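Membrane-bound lytic murein transglycosylase (Agrobacterium tumefaciens, PDB 2PNW) probably cleaves the glycan strands of peptidoglycan (murein) by a lytic transglycosylase reaction, forming 1,6-anhydromuramic acid ends. Local coordinates at residues G96-F101 / F300-P305; P124-D129 / S154-R159; T308-G313 / G335-G340. All blocks are in the same frame, centred on the assembly; numbering follows the deposited sequence.

In the fold
Interactions 1 and 3 lie side by side, with centres 9 Å apart, in the part of the fold related to double-psi beta-barrels. Strand 96-109 of interaction 1 pairs in parallel with strand 334-341 of interaction 3, and the two contacts touch directly, T99 OG1 lying 2.7 Å from D336 OD1. Interaction 2 sits on the other side of the chain's centre, in the MltA-specific insert, its centre 35 Å from that of interaction 1 and 36 Å from that of interaction 3. The chain thus leaves strand 96-109 of the barrel-like region, makes interaction 2, and returns to supply strand 299-304 and then, for interaction 3, strand 334-341.

Interaction 1: residues G96-F101 / F300-P305; sequences GFVTAF and FFIHAP
V98 and I302 face each other across the interior of a barrel-like array of strands, consistent with the double-psi beta-barrel to which the 3D domain of this enzyme family is related. Their strands, 96-109 and 299-304, are not paired with each other; each instead runs antiparallel to strand 353-363, and the contact is made by side chains alone. The CB atoms of V98, I302 and A304 all project toward the opposing strand, and V98 spreads its two methyls over two partners. The V98 and I302 side chains come past each other in opposite directions, so that one branch of each does the touching: V98 CG1 lies 4.0 Å from I302 CG2. The torsion of I302 explains the choice of branch. With chi1 at -56°, its CG2 methyl is anti to the backbone N and reaches toward V98, while the CG1 arm that carries CD1 swings off beside the N and leaves the short methyl to meet the valine.

The nearest backbone pair is V98 and A304, whose CA atoms are 8.0 Å apart, a separation that fits side-chain packing rather than strand pairing. All three touching residues are buried. F358 of strand 353-363 packs against both V98 and I302, I337 adds to the valine's surroundings, and F316 covers I302, so the apolar cluster extends well past these two segments. The other contact between the two segments is looser: the second methyl, V98 CG2, stands 4.3 Å from A304 CB.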
loop_
_atom_site.group_PDB
_atom_site.type_symbol
_atom_site.label_atom_id
_atom_site.label_comp_id
_atom_site.label_asym_id
_atom_site.label_seq_id
_atom_site.Cartn_x
_atom_site.Cartn_y
_atom_site.Cartn_z
ATOM N N GLY A 96 6.586 -15.376 -7.939
ATOM C CA GLY A 96 6.088 -14.180 -7.269
ATOM C C GLY A 96 4.656 -14.398 -6.820
ATOM O O GLY A 96 4.041 -15.438 -7.128
ATOM N N PHE A 97 4.112 -13.412 -6.106
ATOM C CA PHE A 97 2.789 -13.540 -5.508
ATOM C C PHE A 97 2.117 -12.175 -5.364
ATOM O O PHE A 97 2.748 -11.215 -4.903
ATOM C CB PHE A 97 2.906 -14.203 -4.134
ATOM C CG PHE A 97 1.597 -14.693 -3.589
ATOM C CD1 PHE A 97 1.025 -15.873 -4.078
ATOM C CD2 PHE A 97 0.935 -13.988 -2.591
ATOM C CE1 PHE A 97 -0.198 -16.339 -3.574
ATOM C CE2 PHE A 97 -0.286 -14.449 -2.076
ATOM C CZ PHE A 97 -0.849 -15.626 -2.579
ATOM N N VAL A 98 0.854 -12.091 -5.782
ATOM C CA VAL A 98 0.095 -10.846 -5.636
ATOM C C VAL A 98 -1.164 -10.991 -4.798
ATOM O O VAL A 98 -1.870 -12.019 -4.850
ATOM C CB VAL A 98 -0.251 -10.170 -6.980
ATOM C CG1 VAL A 98 1.014 -9.647 -7.655
ATOM C CG2 VAL A 98 -1.038 -11.135 -7.916
ATOM N N THR A 99 -1.388 -9.967 -3.976
ATOM C CA THR A 99 -2.656 -9.752 -3.333
ATOM C C THR A 99 -3.170 -8.404 -3.839
ATOM O O THR A 99 -2.609 -7.842 -4.811
ATOM C CB THR A 99 -2.530 -9.835 -1.800
ATOM O OG1 THR A 99 -1.490 -8.955 -1.350
ATOM C CG2 THR A 99 -2.169 -11.278 -1.365
ATOM N N ALA A 100 -4.238 -7.888 -3.238
ATOM C CA ALA A 100 -4.766 -6.591 -3.696
ATOM C C ALA A 100 -5.229 -5.743 -2.532
ATOM O O ALA A 100 -5.515 -6.269 -1.445
ATOM C CB ALA A 100 -5.886 -6.772 -4.721
ATOM N N PHE A 101 -5.308 -4.432 -2.762
ATOM C CA PHE A 101 -5.802 -3.499 -1.757
ATOM C C PHE A 101 -6.619 -2.412 -2.444
ATOM O O PHE A 101 -6.644 -2.341 -3.681
ATOM C CB PHE A 101 -4.647 -2.935 -0.889
ATOM C CG PHE A 101 -3.790 -1.878 -1.570
ATOM C CD1 PHE A 101 -3.787 -0.567 -1.094
ATOM C CD2 PHE A 101 -2.931 -2.209 -2.602
ATOM C CE1 PHE A 101 -2.947 0.422 -1.690
ATOM C CE2 PHE A 101 -2.085 -1.240 -3.191
ATOM C CZ PHE A 101 -2.117 0.070 -2.740
ATOM N N PHE A 300 6.858 -2.068 -13.193
ATOM C CA PHE A 300 6.883 -3.518 -13.051
ATOM C C PHE A 300 5.827 -4.081 -13.973
ATOM O O PHE A 300 4.669 -3.647 -13.904
ATOM C CB PHE A 300 6.507 -3.945 -11.611
ATOM C CG PHE A 300 7.603 -3.730 -10.584
ATOM C CD1 PHE A 300 8.314 -4.816 -10.070
ATOM C CD2 PHE A 300 7.896 -2.453 -10.108
ATOM C CE1 PHE A 300 9.318 -4.624 -9.098
ATOM C CE2 PHE A 300 8.922 -2.239 -9.163
ATOM C CZ PHE A 300 9.618 -3.328 -8.646
ATOM N N PHE A 301 6.208 -5.053 -14.813
ATOM C CA PHE A 301 5.211 -5.805 -15.585
ATOM C C PHE A 301 4.835 -7.059 -14.802
ATOM O O PHE A 301 5.713 -7.856 -14.443
ATOM C CB PHE A 301 5.730 -6.164 -16.985
ATOM C CG PHE A 301 4.655 -6.743 -17.892
ATOM C CD1 PHE A 301 3.800 -5.915 -18.601
ATOM C CD2 PHE A 301 4.511 -8.124 -18.020
ATOM C CE1 PHE A 301 2.788 -6.453 -19.417
ATOM C CE2 PHE A 301 3.520 -8.660 -18.822
ATOM C CZ PHE A 301 2.668 -7.832 -19.533
ATOM N N ILE A 302 3.542 -7.221 -14.518
ATOM C CA ILE A 302 3.078 -8.292 -13.651
ATOM C C ILE A 302 2.227 -9.234 -14.481
ATOM O O ILE A 302 1.282 -8.797 -15.140
ATOM C CB ILE A 302 2.265 -7.746 -12.439
ATOM C CG1 ILE A 302 3.095 -6.719 -11.632
ATOM C CG2 ILE A 302 1.728 -8.892 -11.568
ATOM C CD1 ILE A 302 4.388 -7.275 -11.092
ATOM N N HIS A 303 2.599 -10.512 -14.482
ATOM C CA HIS A 303 1.869 -11.534 -15.230
ATOM C C HIS A 303 1.316 -12.568 -14.251
ATOM O O HIS A 303 2.086 -13.319 -13.645
ATOM C CB HIS A 303 2.783 -12.206 -16.267
ATOM C CG HIS A 303 2.102 -13.277 -17.064
ATOM N ND1 HIS A 303 2.672 -14.513 -17.289
ATOM C CD2 HIS A 303 0.893 -13.306 -17.669
ATOM C CE1 HIS A 303 1.848 -15.254 -18.010
ATOM N NE2 HIS A 303 0.758 -14.547 -18.251
ATOM N N ALA A 304 -0.011 -12.586 -14.095
ATOM C CA ALA A 304 -0.673 -13.477 -13.136
ATOM C C ALA A 304 -1.807 -14.175 -13.860
ATOM O O ALA A 304 -2.961 -13.752 -13.762
ATOM C CB ALA A 304 -1.197 -12.694 -11.910
ATOM N N PRO A 305 -1.475 -15.235 -14.618
ATOM C CA PRO A 305 -2.458 -15.828 -15.521
ATOM C C PRO A 305 -3.676 -16.455 -14.817
ATOM O O PRO A 305 -4.757 -16.466 -15.398
ATOM C CB PRO A 305 -1.633 -16.865 -16.301
ATOM C CG PRO A 305 -0.517 -17.216 -15.411
ATOM C CD PRO A 305 -0.175 -15.933 -14.691
#

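Interaction 2: residues P124-D129 / S154-R159; sequences PPELVD and SYFPDR
This is a buried hydrophobic contact in which the ring of F156 is held by a turn of the same insert, close to a small antiparallel sheet. The residues 124-127 form a type I beta turn, closed by a 3.1 Å hydrogen bond from L127 N to P124 O, and three of the turn's side chains converge on the phenyl ring. L127 comes closest: its CD1 methyl sits 3.5 Å from F156 CD1 and also approaches F156 CG, meeting the ring obliquely. Its side chain crosses that of F156 at about a right angle. P124 takes the far end of the ring, where P124 CG is 3.9 Å from F156 CZ.

Both segments belong to the MltA-specific insert. The turn leads into strand 127-129 and the phenylalanine follows strand 152-154, the two outermost strands of a three-stranded antiparallel sheet with 145-149 between them. F156 therefore brings together the chain just before one edge strand and just after the other. F260 of strand 259-263 also packs on P124 and L127.

E126 contributes a polar approach. With chi1 at 73°, CG lies between the backbone N and the carbonyl carbon, and a bend at chi2 brings the carboxylate to the ring. E126 OE2 reaches the edge near the ring plane, 3.8 Å from F156 CE1, with the carboxylate and ring planes 35° apart. The slightly positive ring hydrogens may favour this approach, while the other oxygen, OE1, forms a salt bridge with R170. On one face of the F156 ring lies P157 CD, 3.2 Å above the plane and shifted toward the rim.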
loop_
_atom_site.group_PDB
_atom_site.type_symbol
_atom_site.label_atom_id
_atom_site.label_comp_id
_atom_site.label_asym_id
_atom_site.label_seq_id
_atom_site.Cartn_x
_atom_site.Cartn_y
_atom_site.Cartn_z
ATOM N N PRO A 124 -0.989 12.122 17.218
ATOM C CA PRO A 124 -0.773 12.839 18.491
ATOM C C PRO A 124 0.589 13.531 18.465
ATOM O O PRO A 124 1.535 12.966 17.928
ATOM C CB PRO A 124 -0.738 11.706 19.528
ATOM C CG PRO A 124 -1.473 10.549 18.862
ATOM C CD PRO A 124 -1.089 10.660 17.422
ATOM N N PRO A 125 0.705 14.720 19.091
ATOM C CA PRO A 125 1.976 15.462 19.024
ATOM C C PRO A 125 3.123 14.750 19.778
ATOM O O PRO A 125 4.297 15.067 19.562
ATOM C CB PRO A 125 1.632 16.807 19.696
ATOM C CG PRO A 125 0.479 16.458 20.641
ATOM C CD PRO A 125 -0.316 15.415 19.909
ATOM N N GLU A 126 2.780 13.804 20.667
ATOM C CA GLU A 126 3.793 13.081 21.439
ATOM C C GLU A 126 4.283 11.839 20.711
ATOM O O GLU A 126 5.142 11.133 21.215
ATOM C CB GLU A 126 3.303 12.738 22.868
ATOM C CG GLU A 126 2.246 11.602 22.953
ATOM C CD GLU A 126 0.780 12.058 22.730
ATOM O OE1 GLU A 126 0.520 13.209 22.278
ATOM O OE2 GLU A 126 -0.130 11.231 23.007
ATOM N N LEU A 127 3.714 11.553 19.542
ATOM C CA LEU A 127 4.128 10.386 18.762
ATOM C C LEU A 127 5.268 10.835 17.859
ATOM O O LEU A 127 5.055 11.358 16.753
ATOM C CB LEU A 127 2.978 9.799 17.931
ATOM C CG LEU A 127 3.311 8.508 17.144
ATOM C CD1 LEU A 127 3.590 7.321 18.099
ATOM C CD2 LEU A 127 2.123 8.193 16.243
ATOM N N VAL A 128 6.486 10.643 18.349
ATOM C CA VAL A 128 7.681 11.162 17.669
ATOM C C VAL A 128 8.350 10.089 16.823
ATOM O O VAL A 128 8.292 8.897 17.143
ATOM C CB VAL A 128 8.680 11.764 18.680
ATOM C CG1 VAL A 128 8.051 12.963 19.375
ATOM C CG2 VAL A 128 9.161 10.654 19.732
ATOM N N ASP A 129 8.948 10.519 15.713
ATOM C CA ASP A 129 9.868 9.685 14.953
ATOM C C ASP A 129 11.096 9.351 15.792
ATOM O O ASP A 129 11.599 10.186 16.587
ATOM C CB ASP A 129 10.291 10.377 13.647
ATOM C CG ASP A 129 9.102 10.828 12.840
ATOM O OD1 ASP A 129 8.606 10.053 12.018
ATOM O OD2 ASP A 129 8.587 11.932 13.120
ATOM N N SER A 154 9.260 6.536 25.503
ATOM C CA SER A 154 8.776 5.200 25.852
ATOM C C SER A 154 7.980 4.612 24.672
ATOM O O SER A 154 7.811 5.271 23.636
ATOM C CB SER A 154 7.983 5.273 27.156
ATOM O OG SER A 154 6.817 6.060 27.013
ATOM N N TYR A 155 7.514 3.373 24.785
ATOM C CA TYR A 155 6.681 2.808 23.717
ATOM C C TYR A 155 5.294 3.473 23.705
ATOM O O TYR A 155 4.705 3.708 24.778
ATOM C CB TYR A 155 6.554 1.276 23.900
ATOM C CG TYR A 155 7.857 0.569 23.610
ATOM C CD1 TYR A 155 8.335 0.459 22.303
ATOM C CD2 TYR A 155 8.640 0.063 24.660
ATOM C CE1 TYR A 155 9.555 -0.169 22.032
ATOM C CE2 TYR A 155 9.864 -0.553 24.409
ATOM C CZ TYR A 155 10.304 -0.657 23.095
ATOM O OH TYR A 155 11.475 -1.280 22.837
ATOM N N PHE A 156 4.761 3.732 22.507
ATOM C CA PHE A 156 3.431 4.310 22.400
ATOM C C PHE A 156 2.417 3.196 22.712
ATOM O O PHE A 156 2.692 2.024 22.420
ATOM C CB PHE A 156 3.204 4.911 21.004
ATOM C CG PHE A 156 2.050 5.857 20.965
ATOM C CD1 PHE A 156 2.209 7.195 21.337
ATOM C CD2 PHE A 156 0.762 5.385 20.645
ATOM C CE1 PHE A 156 1.098 8.071 21.329
ATOM C CE2 PHE A 156 -0.332 6.244 20.652
ATOM C CZ PHE A 156 -0.159 7.578 20.987
ATOM N N PRO A 157 1.280 3.541 23.348
ATOM C CA PRO A 157 0.216 2.540 23.576
ATOM C C PRO A 157 -0.149 1.733 22.310
ATOM O O PRO A 157 0.050 2.216 21.191
ATOM C CB PRO A 157 -0.958 3.414 23.992
ATOM C CG PRO A 157 -0.319 4.530 24.726
ATOM C CD PRO A 157 0.901 4.859 23.922
ATOM N N ASP A 158 -0.672 0.516 22.484
ATOM C CA ASP A 158 -1.054 -0.320 21.337
ATOM C C ASP A 158 -2.526 -0.143 20.968
ATOM O O ASP A 158 -3.221 0.612 21.610
ATOM C CB ASP A 158 -0.711 -1.821 21.576
ATOM C CG ASP A 158 -1.493 -2.438 22.723
ATOM O OD1 ASP A 158 -2.379 -1.785 23.322
ATOM O OD2 ASP A 158 -1.218 -3.616 23.023
ATOM N N ARG A 159 -2.969 -0.834 19.919
ATOM C CA ARG A 159 -4.334 -0.711 19.419
ATOM C C ARG A 159 -5.356 -0.890 20.554
ATOM O O ARG A 159 -6.306 -0.090 20.709
ATOM C CB ARG A 159 -4.566 -1.757 18.311
ATOM C CG ARG A 159 -6.019 -1.805 17.769
ATOM C CD ARG A 159 -6.165 -2.810 16.647
ATOM N NE ARG A 159 -5.392 -2.432 15.466
ATOM C CZ ARG A 159 -5.764 -1.469 14.612
ATOM N NH1 ARG A 159 -6.910 -0.809 14.817
ATOM N NH2 ARG A 159 -4.996 -1.194 13.561
#

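Interaction 3: residues T308-G313 / G335-G340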
loop_
_atom_site.group_PDB
_atom_site.type_symbol
_atom_site.label_atom_id
_atom_site.label_comp_id
_atom_site.label_asym_id
_atom_site.label_seq_id
_atom_site.Cartn_x
_atom_site.Cartn_y
_atom_site.Cartn_z
ATOM N N THR A 308 -8.034 -13.591 -13.141
ATOM C CA THR A 308 -8.869 -13.285 -14.296
ATOM C C THR A 308 -9.960 -12.266 -14.022
ATOM O O THR A 308 -10.465 -11.651 -14.954
ATOM C CB THR A 308 -9.510 -14.568 -14.873
ATOM O OG1 THR A 308 -10.281 -15.220 -13.849
ATOM C CG2 THR A 308 -8.430 -15.520 -15.351
ATOM N N HIS A 309 -10.309 -12.060 -12.751
ATOM C CA HIS A 309 -11.464 -11.229 -12.427
ATOM C C HIS A 309 -11.206 -9.721 -12.433
ATOM O O HIS A 309 -12.136 -8.937 -12.232
ATOM C CB HIS A 309 -12.159 -11.702 -11.136
ATOM C CG HIS A 309 -11.432 -11.353 -9.874
ATOM N ND1 HIS A 309 -10.403 -12.117 -9.375
ATOM C CD2 HIS A 309 -11.621 -10.350 -8.985
ATOM C CE1 HIS A 309 -9.969 -11.590 -8.243
ATOM N NE2 HIS A 309 -10.698 -10.520 -7.979
ATOM N N LEU A 310 -9.957 -9.322 -12.694
ATOM C CA LEU A 310 -9.640 -7.903 -12.921
ATOM C C LEU A 310 -9.547 -7.568 -14.418
ATOM O O LEU A 310 -9.257 -6.433 -14.789
ATOM C CB LEU A 310 -8.339 -7.493 -12.204
ATOM C CG LEU A 310 -8.194 -7.874 -10.729
ATOM C CD1 LEU A 310 -6.885 -7.348 -10.156
ATOM C CD2 LEU A 310 -9.385 -7.349 -9.930
ATOM N N ASP A 311 -9.778 -8.563 -15.274
ATOM C CA ASP A 311 -9.668 -8.367 -16.719
ATOM C C ASP A 311 -10.837 -9.030 -17.444
ATOM O O ASP A 311 -10.678 -9.497 -18.582
ATOM C CB ASP A 311 -8.346 -8.939 -17.249
ATOM C CG ASP A 311 -7.133 -8.109 -16.848
ATOM O OD1 ASP A 311 -6.593 -8.326 -15.742
ATOM O OD2 ASP A 311 -6.699 -7.268 -17.662
ATOM N N ASP A 312 -11.995 -9.080 -16.776
ATOM C CA ASP A 312 -13.229 -9.671 -17.334
ATOM C C ASP A 312 -12.972 -11.064 -17.941
ATOM O O ASP A 312 -13.325 -11.329 -19.095
ATOM C CB ASP A 312 -13.865 -8.698 -18.349
ATOM C CG ASP A 312 -15.259 -9.135 -18.831
ATOM O OD1 ASP A 312 -15.921 -9.977 -18.170
ATOM O OD2 ASP A 312 -15.694 -8.613 -19.887
ATOM N N GLY A 313 -12.338 -11.935 -17.156
ATOM C CA GLY A 313 -12.081 -13.323 -17.544
ATOM C C GLY A 313 -10.756 -13.591 -18.226
ATOM O O GLY A 313 -10.355 -14.742 -18.364
ATOM N N GLY A 335 3.749 -8.391 -4.299
ATOM C CA GLY A 335 3.065 -7.132 -4.606
ATOM C C GLY A 335 1.622 -7.064 -4.174
ATOM O O GLY A 335 0.951 -8.091 -3.995
ATOM N N ASP A 336 1.129 -5.842 -4.000
ATOM C CA ASP A 336 -0.263 -5.630 -3.662
ATOM C C ASP A 336 -0.805 -4.712 -4.755
ATOM O O ASP A 336 -0.356 -3.562 -4.889
ATOM C CB ASP A 336 -0.352 -4.918 -2.325
ATOM C CG ASP A 336 -1.437 -5.471 -1.413
ATOM O OD1 ASP A 336 -2.140 -6.415 -1.782
ATOM O OD2 ASP A 336 -1.566 -4.952 -0.298
ATOM N N ILE A 337 -1.772 -5.215 -5.513
ATOM C CA ILE A 337 -2.371 -4.488 -6.645
ATOM C C ILE A 337 -3.467 -3.561 -6.140
ATOM O O ILE A 337 -4.401 -4.003 -5.456
ATOM C CB ILE A 337 -3.013 -5.479 -7.672
ATOM C CG1 ILE A 337 -1.947 -6.378 -8.316
ATOM C CG2 ILE A 337 -3.850 -4.733 -8.720
ATOM C CD1 ILE A 337 -2.528 -7.675 -8.885
ATOM N N PHE A 338 -3.350 -2.270 -6.461
ATOM C CA PHE A 338 -4.376 -1.302 -6.102
ATOM C C PHE A 338 -5.567 -1.394 -7.058
ATOM O O PHE A 338 -5.425 -1.120 -8.244
ATOM C CB PHE A 338 -3.826 0.143 -6.126
ATOM C CG PHE A 338 -4.857 1.185 -5.725
ATOM C CD1 PHE A 338 -5.370 1.199 -4.421
ATOM C CD2 PHE A 338 -5.290 2.161 -6.635
ATOM C CE1 PHE A 338 -6.331 2.167 -4.021
ATOM C CE2 PHE A 338 -6.253 3.135 -6.262
ATOM C CZ PHE A 338 -6.783 3.130 -4.946
ATOM N N THR A 339 -6.744 -1.769 -6.550
ATOM C CA THR A 339 -7.896 -1.966 -7.440
ATOM C C THR A 339 -8.770 -0.736 -7.608
ATOM O O THR A 339 -9.629 -0.705 -8.507
ATOM C CB THR A 339 -8.801 -3.145 -7.004
ATOM O OG1 THR A 339 -9.311 -2.875 -5.712
ATOM C CG2 THR A 339 -8.052 -4.464 -6.998
ATOM N N GLY A 340 -8.592 0.271 -6.756
ATOM C CA GLY A 340 -9.413 1.475 -6.849
ATOM C C GLY A 340 -10.080 1.818 -5.532
ATOM O O GLY A 340 -9.628 1.379 -4.468
#
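L310 reaches from a loop to strand 334-341, whose I337 and T339 it touches, in the region related to the double-psi beta-barrel fold. Residues 308-313 are part of the loop between strands 299-304 and 316-324, and only side chains cross to the other segment. The CB of L310 points toward the strand but does not itself arrive; it lies well short of the strand's side chains. CG comes next, carried by a chi1 of -49° to the position anti to the carbonyl carbon, and it too stays back from the strand. The branch point then divides the reach between two methyls. CD1 continues the extended line of the chain, chi2 being -178°, and lies 4.3 Å from I337 CG2. CD2 leans the other way and lies 4.3 Å from T339 CG2, so the leucine straddles the gap between two residues on one side of the strand.

The spacing is loose, yet the contact is broadened by F316, which packs on both L310 and I337, and by M320 of strand 316-324, which also touches I337. T339 turns its methyl to the leucine and gives its hydroxyl to a different partner, T339 OG1 being hydrogen-bonded to A345 O. Through this one leucine the loop packs on the strand, in a partly buried setting.

The loop's own backbone bonds are consistent with a fixed position for L310. A type I beta turn runs from T308 to D311, and T308 O accepts two backbone hydrogen bonds, from D311 N at 3.2 Å and from G313 N at 2.9 Å, the two donors arriving from opposite faces of the carbonyl plane.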